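Local coordinates for protein flap endonuclease 1 (Methanocaldococcus jannaschii, PDB 1A76) that cleaves 5'-flap structures and removes nucleotides in the 5'-to-3' direction during DNA replication and repair, probably with the help of bound magnesium ions, at residues 33-36 with 37-41; 128-131 with 132-136; 135-138 with 139-143; 287-290 with 291-295. All coordinates share one frame; numbering follows the deposited sequence.

Interaction 1 (33-36 with 37-41); sequences YQFL and TSIRL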
# COMPACT_ATOMS: atom_id res chain seq x y z
N TYR A 33 3.14 -7.06 0.01
CA TYR A 33 2.36 -8.13 0.60
C TYR A 33 1.72 -8.93 -0.54
O TYR A 33 1.69 -10.16 -0.51
CB TYR A 33 1.29 -7.55 1.53
CG TYR A 33 1.81 -7.08 2.87
CD1 TYR A 33 2.37 -7.98 3.78
CD2 TYR A 33 1.70 -5.74 3.25
CE1 TYR A 33 2.81 -7.55 5.04
CE2 TYR A 33 2.13 -5.30 4.50
CZ TYR A 33 2.68 -6.20 5.39
OH TYR A 33 3.10 -5.75 6.63
N GLN A 34 1.24 -8.22 -1.56
CA GLN A 34 0.62 -8.84 -2.72
C GLN A 34 1.58 -9.79 -3.45
O GLN A 34 1.20 -10.89 -3.82
CB GLN A 34 0.12 -7.77 -3.70
CG GLN A 34 -0.75 -8.31 -4.82
CD GLN A 34 -1.92 -9.12 -4.30
OE1 GLN A 34 -2.72 -8.64 -3.50
NE2 GLN A 34 -2.03 -10.36 -4.77
N PHE A 35 2.83 -9.35 -3.64
CA PHE A 35 3.85 -10.16 -4.31
C PHE A 35 4.14 -11.41 -3.49
O PHE A 35 4.30 -12.49 -4.05
CB PHE A 35 5.17 -9.38 -4.47
CG PHE A 35 5.09 -8.20 -5.41
CD1 PHE A 35 4.12 -8.13 -6.40
CD2 PHE A 35 5.97 -7.12 -5.26
CE1 PHE A 35 4.03 -7.01 -7.24
CE2 PHE A 35 5.89 -6.00 -6.08
CZ PHE A 35 4.92 -5.94 -7.07
N LEU A 36 4.20 -11.24 -2.18
CA LEU A 36 4.49 -12.33 -1.27
C LEU A 36 3.43 -13.41 -1.32
O LEU A 36 3.75 -14.60 -1.23
CB LEU A 36 4.62 -11.82 0.17
CG LEU A 36 5.99 -11.26 0.58
CD1 LEU A 36 5.90 -10.44 1.86
CD2 LEU A 36 6.95 -12.42 0.76
N THR A 37 2.16 -13.02 -1.46
CA THR A 37 1.12 -14.03 -1.50
C THR A 37 0.82 -14.60 -2.88
O THR A 37 0.36 -15.73 -2.97
CB THR A 37 -0.23 -13.54 -0.82
OG1 THR A 37 -1.29 -13.52 -1.78
CG2 THR A 37 -0.08 -12.18 -0.18
N SER A 38 1.12 -13.86 -3.95
CA SER A 38 0.85 -14.36 -5.31
C SER A 38 2.05 -14.82 -6.14
O SER A 38 1.89 -15.57 -7.11
CB SER A 38 0.05 -13.32 -6.11
OG SER A 38 0.72 -12.08 -6.20
N ILE A 39 3.25 -14.38 -5.77
CA ILE A 39 4.46 -14.79 -6.49
C ILE A 39 5.10 -15.93 -5.72
O ILE A 39 5.91 -15.72 -4.82
CB ILE A 39 5.47 -13.62 -6.63
CG1 ILE A 39 4.84 -12.46 -7.40
CG2 ILE A 39 6.72 -14.10 -7.36
CD1 ILE A 39 5.77 -11.28 -7.63
N ARG A 40 4.72 -17.15 -6.07
CA ARG A 40 5.24 -18.32 -5.38
C ARG A 40 5.57 -19.47 -6.32
O ARG A 40 5.35 -19.39 -7.53
CB ARG A 40 4.22 -18.78 -4.33
CG ARG A 40 4.23 -17.93 -3.07
CD ARG A 40 2.87 -17.89 -2.41
NE ARG A 40 2.90 -17.06 -1.20
CZ ARG A 40 3.34 -17.49 -0.02
NH1 ARG A 40 3.78 -18.73 0.11
NH2 ARG A 40 3.33 -16.67 1.03
N LEU A 41 6.13 -20.54 -5.76
CA LEU A 41 6.50 -21.70 -6.54
C LEU A 41 5.26 -22.49 -6.95
O LEU A 41 4.14 -22.13 -6.59
CB LEU A 41 7.45 -22.60 -5.74
CG LEU A 41 8.90 -22.69 -6.24
CD1 LEU A 41 9.33 -21.37 -6.88
CD2 LEU A 41 9.81 -23.03 -5.07
O HOH W 1 5.92 -15.70 -1.66

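Interaction 2 (128-131 with 132-136); sequences TPKM and VENCK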
# COMPACT_ATOMS: atom_id res chain seq x y z
N THR A 128 9.63 -8.42 6.26
CA THR A 128 10.44 -7.85 7.33
C THR A 128 11.01 -6.49 6.98
O THR A 128 11.10 -6.13 5.81
CB THR A 128 11.64 -8.75 7.67
OG1 THR A 128 12.45 -8.90 6.50
CG2 THR A 128 11.19 -10.10 8.15
N PRO A 129 11.39 -5.70 7.99
CA PRO A 129 11.96 -4.37 7.72
C PRO A 129 13.17 -4.47 6.79
O PRO A 129 13.36 -3.63 5.92
CB PRO A 129 12.34 -3.86 9.11
CG PRO A 129 11.36 -4.57 10.03
CD PRO A 129 11.25 -5.95 9.44
N LYS A 130 13.99 -5.50 6.99
CA LYS A 130 15.18 -5.71 6.16
C LYS A 130 14.79 -5.98 4.71
O LYS A 130 15.45 -5.51 3.78
CB LYS A 130 16.00 -6.89 6.68
CG LYS A 130 17.03 -7.41 5.68
CD LYS A 130 18.02 -6.30 5.29
CE LYS A 130 19.19 -6.84 4.48
NZ LYS A 130 20.42 -6.01 4.67
N MET A 131 13.74 -6.76 4.51
CA MET A 131 13.27 -7.09 3.17
C MET A 131 12.72 -5.83 2.51
O MET A 131 12.93 -5.60 1.32
CB MET A 131 12.17 -8.15 3.22
CG MET A 131 11.72 -8.61 1.84
SD MET A 131 10.36 -9.77 1.86
CE MET A 131 11.14 -11.24 2.58
N VAL A 132 12.03 -5.02 3.31
CA VAL A 132 11.47 -3.76 2.84
C VAL A 132 12.62 -2.82 2.47
O VAL A 132 12.57 -2.12 1.47
CB VAL A 132 10.62 -3.07 3.96
CG1 VAL A 132 10.17 -1.69 3.48
CG2 VAL A 132 9.43 -3.94 4.32
N GLU A 133 13.66 -2.80 3.30
CA GLU A 133 14.81 -1.95 3.01
C GLU A 133 15.50 -2.42 1.72
O GLU A 133 15.94 -1.60 0.91
CB GLU A 133 15.79 -1.96 4.19
CG GLU A 133 15.43 -1.02 5.38
CD GLU A 133 13.97 -0.58 5.44
OE1 GLU A 133 13.61 0.42 4.79
OE2 GLU A 133 13.17 -1.22 6.17
N ASN A 134 15.57 -3.74 1.52
CA ASN A 134 16.17 -4.34 0.33
C ASN A 134 15.39 -3.97 -0.94
O ASN A 134 15.96 -3.81 -2.02
CB ASN A 134 16.20 -5.87 0.47
CG ASN A 134 17.41 -6.37 1.26
OD1 ASN A 134 17.49 -7.55 1.61
ND2 ASN A 134 18.35 -5.48 1.53
N CYS A 135 14.07 -3.84 -0.80
CA CYS A 135 13.22 -3.47 -1.93
C CYS A 135 13.50 -2.02 -2.33
O CYS A 135 13.52 -1.68 -3.51
CB CYS A 135 11.75 -3.63 -1.54
SG CYS A 135 11.21 -5.36 -1.57
N LYS A 136 13.71 -1.16 -1.33
CA LYS A 136 14.00 0.24 -1.59
C LYS A 136 15.35 0.34 -2.29
O LYS A 136 15.53 1.14 -3.20
CB LYS A 136 14.04 1.03 -0.28
CG LYS A 136 12.72 1.08 0.46
CD LYS A 136 12.90 1.77 1.81
CE LYS A 136 11.59 2.27 2.38
NZ LYS A 136 11.74 2.66 3.82

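Interaction 3 (135-138 with 139-143); sequences CKYL and LSLMG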
# COMPACT_ATOMS: atom_id res chain seq x y z
N CYS A 135 14.07 -3.84 -0.80
CA CYS A 135 13.22 -3.47 -1.93
C CYS A 135 13.50 -2.02 -2.33
O CYS A 135 13.52 -1.68 -3.51
CB CYS A 135 11.75 -3.63 -1.54
SG CYS A 135 11.21 -5.36 -1.57
N LYS A 136 13.71 -1.16 -1.33
CA LYS A 136 14.00 0.24 -1.59
C LYS A 136 15.35 0.34 -2.29
O LYS A 136 15.53 1.14 -3.20
CB LYS A 136 14.04 1.03 -0.28
CG LYS A 136 12.72 1.08 0.46
CD LYS A 136 12.90 1.77 1.81
CE LYS A 136 11.59 2.27 2.38
NZ LYS A 136 11.74 2.66 3.82
N TYR A 137 16.31 -0.46 -1.85
CA TYR A 137 17.65 -0.47 -2.44
C TYR A 137 17.56 -0.88 -3.90
O TYR A 137 18.18 -0.29 -4.77
CB TYR A 137 18.56 -1.44 -1.68
CG TYR A 137 19.91 -1.69 -2.34
CD1 TYR A 137 20.79 -0.62 -2.59
CD2 TYR A 137 20.33 -2.98 -2.68
CE1 TYR A 137 22.05 -0.84 -3.16
CE2 TYR A 137 21.60 -3.21 -3.26
CZ TYR A 137 22.45 -2.13 -3.49
OH TYR A 137 23.70 -2.33 -4.04
N LEU A 138 16.77 -1.92 -4.15
CA LEU A 138 16.59 -2.42 -5.51
C LEU A 138 16.00 -1.33 -6.40
O LEU A 138 16.41 -1.16 -7.55
CB LEU A 138 15.69 -3.66 -5.50
CG LEU A 138 15.26 -4.24 -6.86
CD1 LEU A 138 16.49 -4.65 -7.66
CD2 LEU A 138 14.32 -5.43 -6.65
N LEU A 139 15.04 -0.59 -5.87
CA LEU A 139 14.41 0.47 -6.64
C LEU A 139 15.44 1.55 -6.97
O LEU A 139 15.43 2.10 -8.07
CB LEU A 139 13.25 1.08 -5.87
CG LEU A 139 11.98 0.21 -5.82
CD1 LEU A 139 11.01 0.84 -4.84
CD2 LEU A 139 11.36 0.12 -7.22
N SER A 140 16.31 1.84 -6.02
CA SER A 140 17.35 2.85 -6.23
C SER A 140 18.28 2.39 -7.35
O SER A 140 18.69 3.17 -8.21
CB SER A 140 18.16 3.05 -4.95
OG SER A 140 19.11 2.02 -4.83
N LEU A 141 18.62 1.11 -7.32
CA LEU A 141 19.49 0.54 -8.35
C LEU A 141 18.78 0.63 -9.69
O LEU A 141 19.41 0.84 -10.72
CB LEU A 141 19.82 -0.92 -8.02
CG LEU A 141 20.78 -1.11 -6.85
CD1 LEU A 141 21.00 -2.59 -6.61
CD2 LEU A 141 22.10 -0.39 -7.14
N MET A 142 17.46 0.46 -9.66
CA MET A 142 16.67 0.51 -10.88
C MET A 142 16.41 1.93 -11.38
O MET A 142 15.88 2.11 -12.47
CB MET A 142 15.34 -0.21 -10.66
CG MET A 142 15.45 -1.70 -10.44
SD MET A 142 13.84 -2.38 -10.01
CE MET A 142 12.91 -2.03 -11.49
N GLY A 143 16.78 2.92 -10.58
CA GLY A 143 16.59 4.31 -10.94
C GLY A 143 15.16 4.75 -10.80
O GLY A 143 14.75 5.79 -11.35

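Interaction 4 (287-290 with 291-295); sequences IKFL and VDEND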
# COMPACT_ATOMS: atom_id res chain seq x y z
N ILE A 287 22.38 -6.87 -11.29
CA ILE A 287 22.81 -8.25 -11.54
C ILE A 287 23.38 -8.88 -10.27
O ILE A 287 23.04 -10.02 -9.91
CB ILE A 287 23.89 -8.30 -12.65
CG1 ILE A 287 23.28 -7.88 -13.98
CG2 ILE A 287 24.50 -9.71 -12.72
CD1 ILE A 287 23.94 -8.47 -15.21
N LYS A 288 24.23 -8.14 -9.58
CA LYS A 288 24.84 -8.64 -8.37
C LYS A 288 23.80 -8.90 -7.30
O LYS A 288 23.81 -9.94 -6.64
CB LYS A 288 25.87 -7.64 -7.84
CG LYS A 288 26.56 -8.09 -6.58
CD LYS A 288 27.24 -6.93 -5.86
CE LYS A 288 27.88 -7.41 -4.56
NZ LYS A 288 28.87 -6.42 -4.04
N PHE A 289 22.89 -7.95 -7.11
CA PHE A 289 21.87 -8.11 -6.09
C PHE A 289 20.91 -9.25 -6.43
O PHE A 289 20.71 -10.18 -5.63
CB PHE A 289 21.09 -6.80 -5.90
CG PHE A 289 20.01 -6.89 -4.87
CD1 PHE A 289 20.34 -6.96 -3.51
CD2 PHE A 289 18.68 -6.96 -5.24
CE1 PHE A 289 19.34 -7.10 -2.55
CE2 PHE A 289 17.67 -7.10 -4.29
CZ PHE A 289 18.00 -7.17 -2.93
N LEU A 290 20.33 -9.18 -7.63
CA LEU A 290 19.37 -10.17 -8.09
C LEU A 290 19.93 -11.56 -8.46
O LEU A 290 19.47 -12.59 -7.93
CB LEU A 290 18.59 -9.60 -9.29
CG LEU A 290 17.10 -9.25 -9.11
CD1 LEU A 290 16.83 -8.66 -7.72
CD2 LEU A 290 16.69 -8.27 -10.22
N VAL A 291 20.90 -11.59 -9.35
CA VAL A 291 21.49 -12.86 -9.80
C VAL A 291 22.51 -13.44 -8.82
O VAL A 291 22.35 -14.56 -8.33
CB VAL A 291 22.18 -12.69 -11.19
CG1 VAL A 291 22.76 -14.04 -11.65
CG2 VAL A 291 21.19 -12.17 -12.20
N ASP A 292 23.57 -12.69 -8.56
CA ASP A 292 24.63 -13.15 -7.67
C ASP A 292 24.14 -13.46 -6.26
O ASP A 292 24.32 -14.56 -5.75
CB ASP A 292 25.73 -12.10 -7.57
CG ASP A 292 26.51 -11.93 -8.87
OD1 ASP A 292 26.27 -12.70 -9.82
OD2 ASP A 292 27.37 -11.02 -8.94
N GLU A 293 23.52 -12.47 -5.63
CA GLU A 293 23.05 -12.63 -4.27
C GLU A 293 21.67 -13.24 -4.07
O GLU A 293 21.39 -13.81 -3.01
CB GLU A 293 23.10 -11.28 -3.58
CG GLU A 293 24.45 -10.63 -3.67
CD GLU A 293 24.42 -9.21 -3.17
OE1 GLU A 293 23.32 -8.70 -2.91
OE2 GLU A 293 25.50 -8.62 -3.04
N ASN A 294 20.81 -13.16 -5.08
CA ASN A 294 19.48 -13.72 -4.89
C ASN A 294 19.01 -14.76 -5.88
O ASN A 294 17.82 -15.04 -6.01
CB ASN A 294 18.49 -12.57 -4.75
CG ASN A 294 18.54 -11.96 -3.35
OD1 ASN A 294 18.04 -12.55 -2.40
ND2 ASN A 294 19.18 -10.80 -3.23
N ASP A 295 19.98 -15.34 -6.58
CA ASP A 295 19.74 -16.42 -7.52
C ASP A 295 18.72 -16.23 -8.62
O ASP A 295 18.06 -17.19 -9.05
CB ASP A 295 19.41 -17.68 -6.71
CG ASP A 295 20.52 -18.05 -5.76
OD1 ASP A 295 21.65 -18.29 -6.25
OD2 ASP A 295 20.29 -18.11 -4.54

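Interaction 1 (33-36 with 37-41)
The flat guanidinium of Arg-40 folds back over the last turn of helix 28-38 and meets Leu-36 O. One of its faces carries a water, 3.3 Å above the plane and displaced toward the rim. Thr-37 CA lies at its edge, in the plane. Leu-36 O approaches obliquely; Arg-40 NE donates to it in a weak bond of 2.6 Å. The same water donates to Leu-36 O and to Ile-39 O, so it bridges the two carbonyls. The far end of the guanidinium has its main partner elsewhere, since Arg-40 NH1 binds the carbonyl of Gly-44. The second flat group is the Phe-35 ring. Ile-39 CD1 comes obliquely to it and touches Phe-35 CB at 3.7 Å. The two side chains run alongside each other and point the same way. Phe-35 also packs on Val-61 and Lys-64 of helix 56-70.

On another side of the turn, Gln-34 O is gripped twice by Ser-38. Ser-38 OG donates to Gln-34 O at 2.7 Å, 40° out of the carbonyl plane. Ser-38 N donates to Gln-34 O at 3.0 Å, on the opposite face of that plane. The hydroxyl can reach back because chi1 of 58° sets OG between the backbone N and the carbonyl carbon. Ile-39 N then bonds Phe-35 O at 2.8 Å. Ile-39 is the first residue to leave helical backbone angles. This is the C-terminal end of a helix in the N-domain of an XPG/RAD2 family nuclease, where a serine hydroxyl turns back onto a carbonyl of the last turn and an arginine adds a weak bond.

Interaction 2 (128-131 with 132-136)
Lys-130 and Asn-134 run aslant to each other, one helical turn apart. Lys-130 CE lies against the amide of Asn-134, 3.4 Å from both Asn-134 ND2 and OD1. The aliphatic part of the lysine thus does the touching. Its chain bends at chi2 (59°), which turns CD and CE toward the asparagine. The Asn-134 amide carbon also lies close to Lys-130 O, the carbonyl that accepts from Asn-134 N.

Glu-133 folds back toward Pro-129. With CG beside its own backbone N (chi1 -82°) and a bend at chi2, the carboxylate comes over the first turn. Glu-133 OE1 receives Lys-136 NZ at 3.1 Å in a salt bridge that runs nearly straight along the C-O bond. Lys-136 NZ also forms salt bridges with Glu-82 and Glu-148, so three carboxylates gather round one ammonium group.

These residues form the start of helix 129-142 in the I-domain. Thr-128 is its N-cap: Thr-128 OG1 accepts from Met-131 N at 3.2 Å, and Pro-129 takes the first helical position. The bonds Val-132 N to Thr-128 O, 2.9 Å, and Glu-133 N to Pro-129 O, 2.8 Å, begin the regular series. Asn-134 N to Lys-130 O and Cys-135 N to Met-131 O continue it.

The Val-132 methyl CG2 lies against Thr-128 O. The valine side chain also reaches Met-29 of helix 28-38. Met-131 packs on Tyr-58 of helix 56-70. Cys-135 touches Leu-32 of helix 28-38 and Ala-57 of helix 56-70.

Interaction 3 (135-138 with 139-143)
Leu-141 CD1 lies over one face of the Tyr-137 ring, at the C-terminal end of helix 129-142, which closes in a Schellman motif. Leu-141 CD1 is 3.8 Å from the Tyr-137 ring centroid and 26° off the normal, a CH-pi contact displaced toward the rim. Its nearest ring atoms are Tyr-137 CE2 and CZ, both 3.5 Å from Leu-141 CD1. The tyrosine CG stands anti to the backbone N (chi1 171°), which swings the ring along the helix toward the next turn. The leucine CG lies beside its own backbone N (chi1 -73°), which leans it back to meet the ring.

A second pair runs beside the first. Leu-138 CG approaches Met-142 SD at 3.9 Å, and the two chains slant across each other. Met-142 CG also rests close to Leu-138 O.

The next shell is the backbone that holds these pairs in step. Leu-141 N donates to Tyr-137 O at 2.9 Å, and Met-142 N donates to Leu-138 O at the same distance. Leu-139 N and Ser-140 N bond back to Cys-135 O and Lys-136 O. Gly-143 has positive phi, and its N bonds Ser-140 O at 3.1 Å.

Further out, Leu-138 packs on Phe-289 and Leu-290 of helix 283-292, while Leu-139 packs on Trp-77 and Phe-79 of strand 74-79. The helix end therefore sits between helix 283-292 and strand 74-79 of the central sheet. Ser-140 OG is modelled 2.5 Å from Tyr-137 O, a bond so short that its length is doubtful.

Interaction 4 (287-290 with 291-295)
Lys-288, Val-291 and Leu-290 lose the most surface here, with Glu-293 close behind. Lys-288 stretches out beyond CG, and Glu-293 passes across it at a slant. Glu-293 OE2 sits 3.1 Å from Lys-288 CE, beside the chain rather than at the ammonium. Lys-288 NZ stays 4.1 Å from Glu-293 OE2, beyond a salt bridge. Asp-292 comes at about a right angle to the lysine and touches its first carbons.

Val-291 lies side by side with Ile-287, pointing the same way, with CG2 of Ile-287 4.1 Å from Val-291 CB. Both reach Tyr-298 of helix 298-315. Leu-290 packs on Val-301 of that helix and on Phe-62 of helix 56-70.

The backbone widens into a pi-type turn. Ile-287 O accepts from Val-291 N at 2.7 Å and from Asp-292 N at 3.0 Å. Glu-293 N follows with a bond of 2.7 Å to Lys-288 O.

Asn-294 turns its side chain back onto the helix. Asn-294 ND2 donates to Phe-289 O at 2.9 Å, 39° out of the carbonyl plane. Chi1 of -78° keeps CG beside the backbone N and lets the amide turn back. The same ND2 stands over one face of the Phe-289 ring, toward its rim, with the two planes 58° apart. A side-chain amide thus supplies a donor to a carbonyl of the last turn, while the lysine and glutamate probably attract each other only loosely.

In the fold
Interactions 2 and 3 are successive parts of helix 129-142; they share Cys-135 and Lys-136, and their centres lie 11 Å apart. Interaction 4 packs against both. Phe-289 CZ comes 4.0 Å from Asn-134 O, and Phe-289 CD1 lies 4.0 Å from Tyr-137 CE2. Leu-138 CD1 is also 4.0 Å from Leu-290 CD1. Interaction 1 approaches interaction 2 to about 4 Å between nearest atoms without touching. It is closest to the metals: the side chain of Tyr-33 is about 7 Å from a bound manganese ion. In interaction 2 the side chain of Val-132 is about 11 Å from a bound manganese ion. Interaction 4 lies away from the metal site.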